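Local coordinates for protein 6-carboxyhexanoate--coa ligase (Bacillus subtilis, PDB 5FLL) that belongs to the 6-carboxyhexanoate--CoA ligase family and binds pimeloyl-AMP and pyrophosphate side by side, at residues A[145-150]-A[180-185]; A[141-146]-A[244-249]. All coordinates share one frame; numbering follows the deposited sequence.

Contact 1. Residues A[145-150]-A[180-185]. With WAQ (pimeloyl-AMP), chain C; PPV (pyrophosphate), chain D.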
loop_
_atom_site.group_PDB
_atom_site.type_symbol
_atom_site.label_atom_id
_atom_site.label_comp_id
_atom_site.label_asym_id
_atom_site.label_seq_id
_atom_site.Cartn_x
_atom_site.Cartn_y
_atom_site.Cartn_z
ATOM N N VAL A 145 17.714 -4.317 4.651
ATOM C CA VAL A 145 17.405 -3.002 5.189
ATOM C C VAL A 145 17.073 -2.115 4.001
ATOM O O VAL A 145 17.839 -2.006 3.075
ATOM C CB VAL A 145 18.628 -2.421 5.926
ATOM C CG1 VAL A 145 18.382 -0.967 6.306
ATOM C CG2 VAL A 145 18.940 -3.228 7.171
ATOM N N ARG A 146 15.915 -1.495 4.048
ATOM C CA ARG A 146 15.439 -0.670 2.956
ATOM C C ARG A 146 15.567 0.801 3.325
ATOM O O ARG A 146 14.848 1.309 4.163
ATOM C CB ARG A 146 13.997 -1.020 2.610
ATOM C CG ARG A 146 13.569 -0.487 1.248
ATOM C CD ARG A 146 14.076 -1.321 0.075
ATOM N NE ARG A 146 13.836 -0.618 -1.205
ATOM C CZ ARG A 146 14.035 -1.121 -2.435
ATOM N NH1 ARG A 146 14.519 -2.331 -2.614
ATOM N NH2 ARG A 146 13.743 -0.373 -3.501
ATOM N N VAL A 147 16.526 1.456 2.696
ATOM C CA VAL A 147 16.733 2.863 2.864
ATOM C C VAL A 147 15.560 3.539 2.197
ATOM O O VAL A 147 15.259 3.250 1.046
ATOM C CB VAL A 147 18.007 3.323 2.127
ATOM C CG1 VAL A 147 18.237 4.808 2.333
ATOM C CG2 VAL A 147 19.211 2.524 2.564
ATOM N N SER A 148 14.909 4.453 2.882
ATOM C CA SER A 148 13.868 5.195 2.223
ATOM C C SER A 148 13.836 6.688 2.634
ATOM O O SER A 148 14.751 7.176 3.271
ATOM C CB SER A 148 12.520 4.499 2.397
ATOM O OG SER A 148 12.072 4.668 3.679
ATOM N N ARG A 149 12.811 7.394 2.177
ATOM C CA ARG A 149 12.630 8.816 2.412
ATOM C C ARG A 149 13.765 9.636 1.875
ATOM O O ARG A 149 14.133 10.628 2.485
ATOM C CB ARG A 149 12.445 9.060 3.864
ATOM C CG ARG A 149 11.280 8.283 4.403
ATOM C CD ARG A 149 11.118 8.533 5.884
ATOM N NE ARG A 149 9.792 8.177 6.367
ATOM C CZ ARG A 149 9.293 8.604 7.518
ATOM N NH1 ARG A 149 10.021 9.399 8.322
ATOM N NH2 ARG A 149 8.059 8.274 7.846
ATOM N N MET A 150 14.320 9.221 0.734
ATOM C CA MET A 150 15.215 10.078 -0.023
ATOM C C MET A 150 14.668 10.262 -1.439
ATOM O O MET A 150 14.028 9.359 -1.987
ATOM C CB MET A 150 16.603 9.480 -0.071
ATOM C CG MET A 150 16.726 8.193 -0.911
ATOM S SD MET A 150 16.042 6.789 -0.034
ATOM C CE MET A 150 16.761 5.461 -0.944
ATOM N N SER A 180 24.100 8.752 -1.906
ATOM C CA SER A 180 24.451 9.990 -1.223
ATOM C C SER A 180 23.918 10.030 0.206
ATOM O O SER A 180 24.647 10.417 1.144
ATOM C CB SER A 180 23.974 11.199 -2.007
ATOM O OG SER A 180 24.502 11.182 -3.326
ATOM N N LYS A 181 22.660 9.645 0.389
ATOM C CA LYS A 181 22.109 9.533 1.743
ATOM C C LYS A 181 22.926 8.554 2.571
ATOM O O LYS A 181 23.222 8.822 3.719
ATOM C CB LYS A 181 20.659 9.060 1.745
ATOM C CG LYS A 181 20.184 8.656 3.152
ATOM C CD LYS A 181 18.671 8.464 3.248
ATOM C CE LYS A 181 18.294 7.877 4.595
ATOM N NZ LYS A 181 16.833 7.765 4.882
ATOM N N VAL A 182 23.286 7.422 1.967
ATOM C CA VAL A 182 23.928 6.356 2.707
ATOM C C VAL A 182 25.350 6.725 3.113
ATOM O O VAL A 182 25.740 6.539 4.291
ATOM C CB VAL A 182 23.899 5.025 1.931
ATOM C CG1 VAL A 182 24.839 4.003 2.540
ATOM C CG2 VAL A 182 22.473 4.484 1.872
ATOM N N SER A 183 26.105 7.308 2.173
ATOM C CA SER A 183 27.521 7.692 2.458
ATOM C C SER A 183 27.669 8.763 3.527
ATOM O O SER A 183 28.697 8.854 4.206
ATOM C CB SER A 183 28.223 8.140 1.166
ATOM O OG SER A 183 29.541 8.577 1.417
ATOM N N ARG A 184 26.659 9.614 3.626
ATOM C CA ARG A 184 26.626 10.684 4.611
ATOM C C ARG A 184 26.637 10.096 6.026
ATOM O O ARG A 184 27.059 10.736 6.975
ATOM C CB ARG A 184 25.333 11.469 4.384
ATOM C CG ARG A 184 25.062 12.629 5.310
ATOM C CD ARG A 184 23.594 13.071 5.217
ATOM N NE ARG A 184 23.186 13.887 6.366
ATOM C CZ ARG A 184 23.640 15.106 6.569
ATOM N NH1 ARG A 184 24.492 15.621 5.703
ATOM N NH2 ARG A 184 23.290 15.784 7.652
ATOM N N HIS A 185 26.104 8.901 6.186
ATOM C CA HIS A 185 25.973 8.354 7.511
ATOM C C HIS A 185 27.372 8.144 8.118
ATOM O O HIS A 185 28.243 7.555 7.486
ATOM C CB HIS A 185 25.176 7.057 7.469
ATOM C CG HIS A 185 24.721 6.628 8.818
ATOM N ND1 HIS A 185 25.606 6.188 9.789
ATOM C CD2 HIS A 185 23.507 6.679 9.406
ATOM C CE1 HIS A 185 24.949 5.954 10.909
ATOM N NE2 HIS A 185 23.670 6.235 10.702
HETATM N N1 WAQ C . 17.471 0.365 0.257
HETATM C C2 WAQ C . 18.295 -0.740 0.460
HETATM N N3 WAQ C . 18.631 -1.550 -0.619
HETATM C C4 WAQ C . 18.111 -1.255 -1.833
HETATM C C5 WAQ C . 17.327 -0.180 -2.020
HETATM C C6 WAQ C . 17.006 0.605 -0.975
HETATM N N6 WAQ C . 16.207 1.639 -1.209
HETATM N N7 WAQ C . 17.006 -0.123 -3.317
HETATM C C8 WAQ C . 17.564 -1.149 -3.935
HETATM N N9 WAQ C . 18.262 -1.845 -3.013
HETATM C "C1'" WAQ C . 19.018 -3.088 -3.193
HETATM C "C2'" WAQ C . 18.020 -4.195 -3.410
HETATM O "O2'" WAQ C . 18.544 -5.416 -2.971
HETATM C "C3'" WAQ C . 17.917 -4.242 -4.934
HETATM O "O3'" WAQ C . 17.381 -5.484 -5.377
HETATM C "C4'" WAQ C . 19.364 -4.117 -5.278
HETATM O "O4'" WAQ C . 19.876 -3.127 -4.336
HETATM C "C5'" WAQ C . 19.518 -3.525 -6.675
HETATM O "O5'" WAQ C . 18.537 -2.572 -6.790
HETATM O OAB WAQ C . 24.297 3.899 -13.860
HETATM O OAC WAQ C . 19.548 -0.022 -10.450
HETATM O OAD WAQ C . 17.970 -2.769 -9.311
HETATM O OAE WAQ C . 25.027 5.258 -12.177
HETATM O OAH WAQ C . 17.434 -0.576 -7.969
HETATM C CAK WAQ C . 23.598 1.465 -10.196
HETATM C CAL WAQ C . 24.198 2.216 -11.423
HETATM C CAM WAQ C . 22.239 0.867 -10.527
HETATM C CAN WAQ C . 23.451 3.500 -11.684
HETATM C CAO WAQ C . 21.819 -0.131 -9.464
HETATM O OAU WAQ C . 19.895 -1.227 -8.498
HETATM C CAW WAQ C . 24.349 4.274 -12.648
HETATM C CAX WAQ C . 20.286 -0.418 -9.528
HETATM P PBG WAQ C . 18.407 -1.698 -8.165
HETATM O O11 PPV D . 14.135 -3.219 -5.454
HETATM P P1 PPV D . 14.858 -2.490 -6.553
HETATM O O21 PPV D . 15.281 -1.096 -6.229
HETATM O O31 PPV D . 15.918 -3.318 -7.294
HETATM O OPP PPV D . 13.664 -2.199 -7.639
HETATM P P2 PPV D . 13.959 -1.580 -9.117
HETATM O O12 PPV D . 14.690 -0.274 -8.904
HETATM O O22 PPV D . 12.580 -1.372 -9.712
HETATM O O32 PPV D . 14.845 -2.623 -9.778
#
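Lys181 reaches from helix 170-184 to the loop and gives its ammonium to Ser148: NZ sits 2.7 Å from Ser148 O, at a C=O...N angle of 169°. The chain is extended from CG outward, and NZ also donates to Gln248 O and Leu245 O, so three backbone carbonyls grip a buried charge. On the way, its methylenes slide past Val147, with Lys181 CD 3.8 Å from Val147 CG1. Met150 CB packs against the same CD. Val147 divides its two methyls: CG1 lies anti to the backbone N (chi1 -179°) and takes the lysine, while CG2, beside the backbone N, sits between Val182 CG2, at 3.9 Å, and N1 of the adenine. Residues 145-149 belong to the loop after strand 135-136 that runs into strand 150-151 at Met150, and its backbone reads the adenine edge of pimeloyl-AMP much as a base partner would: Val147 N donates to N1 of pimeloyl-AMP (2.8 Å), and N6 of pimeloyl-AMP returns a nearly straight bond to Val147 O (2.9 Å, 172° at the hydrogen). Met150, bent at chi2, swings its CE methyl round to within 3.9 Å of N6 of pimeloyl-AMP. Ser148 points away from the helix, its OG bonded to Glu246 O.

Contact 2. Residues A[141-146]-A[244-249]. With WAQ (pimeloyl-AMP), chain C; PPV (pyrophosphate), chain D.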
loop_
_atom_site.group_PDB
_atom_site.type_symbol
_atom_site.label_atom_id
_atom_site.label_comp_id
_atom_site.label_asym_id
_atom_site.label_seq_id
_atom_site.Cartn_x
_atom_site.Cartn_y
_atom_site.Cartn_z
ATOM N N LYS A 141 17.729 -10.634 7.504
ATOM C CA LYS A 141 17.747 -11.793 6.634
ATOM C C LYS A 141 17.378 -11.449 5.168
ATOM O O LYS A 141 18.049 -10.632 4.549
ATOM C CB LYS A 141 16.851 -12.873 7.222
ATOM C CG LYS A 141 17.202 -13.201 8.661
ATOM C CD LYS A 141 16.369 -14.374 9.168
ATOM C CE LYS A 141 17.096 -15.195 10.220
ATOM N NZ LYS A 141 16.434 -16.514 10.452
ATOM N N GLU A 142 16.355 -12.101 4.608
ATOM C CA GLU A 142 15.978 -11.910 3.180
ATOM C C GLU A 142 15.312 -10.577 2.929
ATOM O O GLU A 142 15.347 -10.051 1.800
ATOM C CB GLU A 142 15.052 -13.034 2.663
ATOM C CG GLU A 142 15.592 -14.462 2.847
ATOM C CD GLU A 142 16.827 -14.766 1.991
ATOM O OE1 GLU A 142 17.012 -14.161 0.917
ATOM O OE2 GLU A 142 17.616 -15.647 2.378
ATOM N N LYS A 143 14.758 -9.983 3.978
ATOM C CA LYS A 143 14.124 -8.686 3.820
ATOM C C LYS A 143 15.164 -7.619 3.480
ATOM O O LYS A 143 14.960 -6.792 2.578
ATOM C CB LYS A 143 13.346 -8.320 5.081
ATOM C CG LYS A 143 12.613 -6.985 5.000
ATOM C CD LYS A 143 11.813 -6.676 6.279
ATOM C CE LYS A 143 12.716 -6.240 7.450
ATOM N NZ LYS A 143 13.600 -5.055 7.138
ATOM N N GLY A 144 16.285 -7.626 4.190
ATOM C CA GLY A 144 17.277 -6.579 4.011
ATOM C C GLY A 144 16.852 -5.306 4.695
ATOM O O GLY A 144 15.780 -5.211 5.288
ATOM N N VAL A 145 17.714 -4.317 4.651
ATOM C CA VAL A 145 17.405 -3.002 5.189
ATOM C C VAL A 145 17.073 -2.115 4.001
ATOM O O VAL A 145 17.839 -2.006 3.075
ATOM C CB VAL A 145 18.628 -2.421 5.926
ATOM C CG1 VAL A 145 18.382 -0.967 6.306
ATOM C CG2 VAL A 145 18.940 -3.228 7.171
ATOM N N ARG A 146 15.915 -1.495 4.048
ATOM C CA ARG A 146 15.439 -0.670 2.956
ATOM C C ARG A 146 15.567 0.801 3.325
ATOM O O ARG A 146 14.848 1.309 4.163
ATOM C CB ARG A 146 13.997 -1.020 2.610
ATOM C CG ARG A 146 13.569 -0.487 1.248
ATOM C CD ARG A 146 14.076 -1.321 0.075
ATOM N NE ARG A 146 13.836 -0.618 -1.205
ATOM C CZ ARG A 146 14.035 -1.121 -2.435
ATOM N NH1 ARG A 146 14.519 -2.331 -2.614
ATOM N NH2 ARG A 146 13.743 -0.373 -3.501
ATOM N N ASP A 244 18.010 5.224 11.176
ATOM C CA ASP A 244 18.435 6.380 10.401
ATOM C C ASP A 244 18.208 6.126 8.915
ATOM O O ASP A 244 17.666 6.964 8.195
ATOM C CB ASP A 244 19.907 6.704 10.657
ATOM C CG ASP A 244 20.170 7.209 12.076
ATOM O OD1 ASP A 244 19.268 7.827 12.651
ATOM O OD2 ASP A 244 21.265 6.950 12.629
ATOM N N LEU A 245 18.606 4.956 8.444
ATOM C CA LEU A 245 18.523 4.683 7.036
ATOM C C LEU A 245 17.077 4.591 6.564
ATOM O O LEU A 245 16.755 5.066 5.501
ATOM C CB LEU A 245 19.289 3.423 6.702
ATOM C CG LEU A 245 20.786 3.535 6.977
ATOM C CD1 LEU A 245 21.437 2.167 6.916
ATOM C CD2 LEU A 245 21.461 4.478 6.000
ATOM N N GLU A 246 16.196 4.059 7.399
ATOM C CA GLU A 246 14.792 3.948 7.051
ATOM C C GLU A 246 14.010 5.250 7.176
ATOM O O GLU A 246 13.029 5.458 6.439
ATOM C CB GLU A 246 14.107 2.879 7.918
ATOM C CG GLU A 246 14.546 1.474 7.580
ATOM C CD GLU A 246 14.041 0.417 8.554
ATOM O OE1 GLU A 246 13.577 0.740 9.670
ATOM O OE2 GLU A 246 14.146 -0.764 8.191
ATOM N N LYS A 247 14.376 6.085 8.142
ATOM C CA LYS A 247 13.487 7.161 8.593
ATOM C C LYS A 247 13.964 8.593 8.313
ATOM O O LYS A 247 13.161 9.536 8.353
ATOM C CB LYS A 247 13.232 7.015 10.088
ATOM C CG LYS A 247 12.510 5.730 10.431
ATOM C CD LYS A 247 11.107 5.757 9.862
ATOM C CE LYS A 247 10.130 5.024 10.763
ATOM N NZ LYS A 247 10.023 3.630 10.266
ATOM N N GLN A 248 15.261 8.767 8.100
ATOM C CA GLN A 248 15.829 10.100 7.979
ATOM C C GLN A 248 15.536 10.671 6.576
ATOM O O GLN A 248 15.895 10.059 5.565
ATOM C CB GLN A 248 17.322 10.060 8.231
ATOM C CG GLN A 248 18.063 11.372 7.960
ATOM C CD GLN A 248 19.546 11.148 7.620
ATOM O OE1 GLN A 248 19.901 10.233 6.869
ATOM N NE2 GLN A 248 20.403 12.002 8.148
ATOM N N PRO A 249 14.826 11.808 6.533
ATOM C CA PRO A 249 14.416 12.330 5.255
ATOM C C PRO A 249 15.488 13.157 4.573
ATOM O O PRO A 249 16.013 14.108 5.154
ATOM C CB PRO A 249 13.175 13.178 5.580
ATOM C CG PRO A 249 13.209 13.444 7.038
ATOM C CD PRO A 249 14.112 12.422 7.672
HETATM N N1 WAQ C . 17.471 0.365 0.257
HETATM C C2 WAQ C . 18.295 -0.740 0.460
HETATM N N3 WAQ C . 18.631 -1.550 -0.619
HETATM C C4 WAQ C . 18.111 -1.255 -1.833
HETATM C C5 WAQ C . 17.327 -0.180 -2.020
HETATM C C6 WAQ C . 17.006 0.605 -0.975
HETATM N N6 WAQ C . 16.207 1.639 -1.209
HETATM N N7 WAQ C . 17.006 -0.123 -3.317
HETATM C C8 WAQ C . 17.564 -1.149 -3.935
HETATM N N9 WAQ C . 18.262 -1.845 -3.013
HETATM C "C1'" WAQ C . 19.018 -3.088 -3.193
HETATM C "C2'" WAQ C . 18.020 -4.195 -3.410
HETATM O "O2'" WAQ C . 18.544 -5.416 -2.971
HETATM C "C3'" WAQ C . 17.917 -4.242 -4.934
HETATM O "O3'" WAQ C . 17.381 -5.484 -5.377
HETATM C "C4'" WAQ C . 19.364 -4.117 -5.278
HETATM O "O4'" WAQ C . 19.876 -3.127 -4.336
HETATM C "C5'" WAQ C . 19.518 -3.525 -6.675
HETATM O "O5'" WAQ C . 18.537 -2.572 -6.790
HETATM O OAB WAQ C . 24.297 3.899 -13.860
HETATM O OAC WAQ C . 19.548 -0.022 -10.450
HETATM O OAD WAQ C . 17.970 -2.769 -9.311
HETATM O OAE WAQ C . 25.027 5.258 -12.177
HETATM O OAH WAQ C . 17.434 -0.576 -7.969
HETATM C CAK WAQ C . 23.598 1.465 -10.196
HETATM C CAL WAQ C . 24.198 2.216 -11.423
HETATM C CAM WAQ C . 22.239 0.867 -10.527
HETATM C CAN WAQ C . 23.451 3.500 -11.684
HETATM C CAO WAQ C . 21.819 -0.131 -9.464
HETATM O OAU WAQ C . 19.895 -1.227 -8.498
HETATM C CAW WAQ C . 24.349 4.274 -12.648
HETATM C CAX WAQ C . 20.286 -0.418 -9.528
HETATM P PBG WAQ C . 18.407 -1.698 -8.165
HETATM O O11 PPV D . 14.135 -3.219 -5.454
HETATM P P1 PPV D . 14.858 -2.490 -6.553
HETATM O O21 PPV D . 15.281 -1.096 -6.229
HETATM O O31 PPV D . 15.918 -3.318 -7.294
HETATM O OPP PPV D . 13.664 -2.199 -7.639
HETATM P P2 PPV D . 13.959 -1.580 -9.117
HETATM O O12 PPV D . 14.690 -0.274 -8.904
HETATM O O22 PPV D . 12.580 -1.372 -9.712
HETATM O O32 PPV D . 14.845 -2.623 -9.778
#
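Glu246, on helix 238-247, lays its aliphatic part against the backbone of Arg146, its CG 3.4 Å from Arg146 O, in a van der Waals touch. The Arg146 side chain itself heads off from this helix towards the ligands. From CB the chain turns at chi2 (78°), and that bend folds it across the adenine of pimeloyl-AMP. CG comes first, 4.1 Å from N1 of pimeloyl-AMP; CD follows at 3.7 Å from C6 of pimeloyl-AMP, and NE at 3.3 Å from the exocyclic N6 of pimeloyl-AMP. CZ then stands 3.3 Å from N7 of pimeloyl-AMP, which lies over one face of the guanidinium, offset towards its rim. This part of the protein is the nucleotide site, lined by the loop between strands 135-136 and 150-151, with the C-terminal end of helix 238-247 behind it. At the edge of the guanidinium, in its plane, NH1 donates to O11 of pyrophosphate (3.0 Å, 157° at the hydrogen); NH2 reaches O21 of pyrophosphate (3.2 Å, 150°) and makes a weak bond to O11 as well. Arg124 O takes a bond from NH1 and Glu32 forms a salt bridge with NH2, so the group's rotation is well fixed. Next to it in the loop, Val145 CG1 makes a looser apolar contact with Leu245 CD1 (4.4 Å). Lys143, curled back at chi3 and chi4 onto Gly144 O, leaves NZ near Glu246 OE2 yet beyond salt-bridge distance.

Both contacts start from the same loop, sharing Val145 and Arg146, but pack against it from two different helices. Contact 1 is the core one: every touching residue is buried, and helix 170-184 supplies a lysine and a valine against the loop beside the adenine edge. Contact 2 lies farther from the centre of the chain and is only partly buried; there helix 238-247 gives an apolar touch, a methylene against a backbone carbonyl and a charge pair beyond salt-bridge distance. Lys181 joins the two, since its ammonium bonds carbonyls of the loop and of 244-249 together. A buried ammonium on carbonyls thus marks contact 1, Glu246 packing contact 2, and ligand-bound Arg146 is shared.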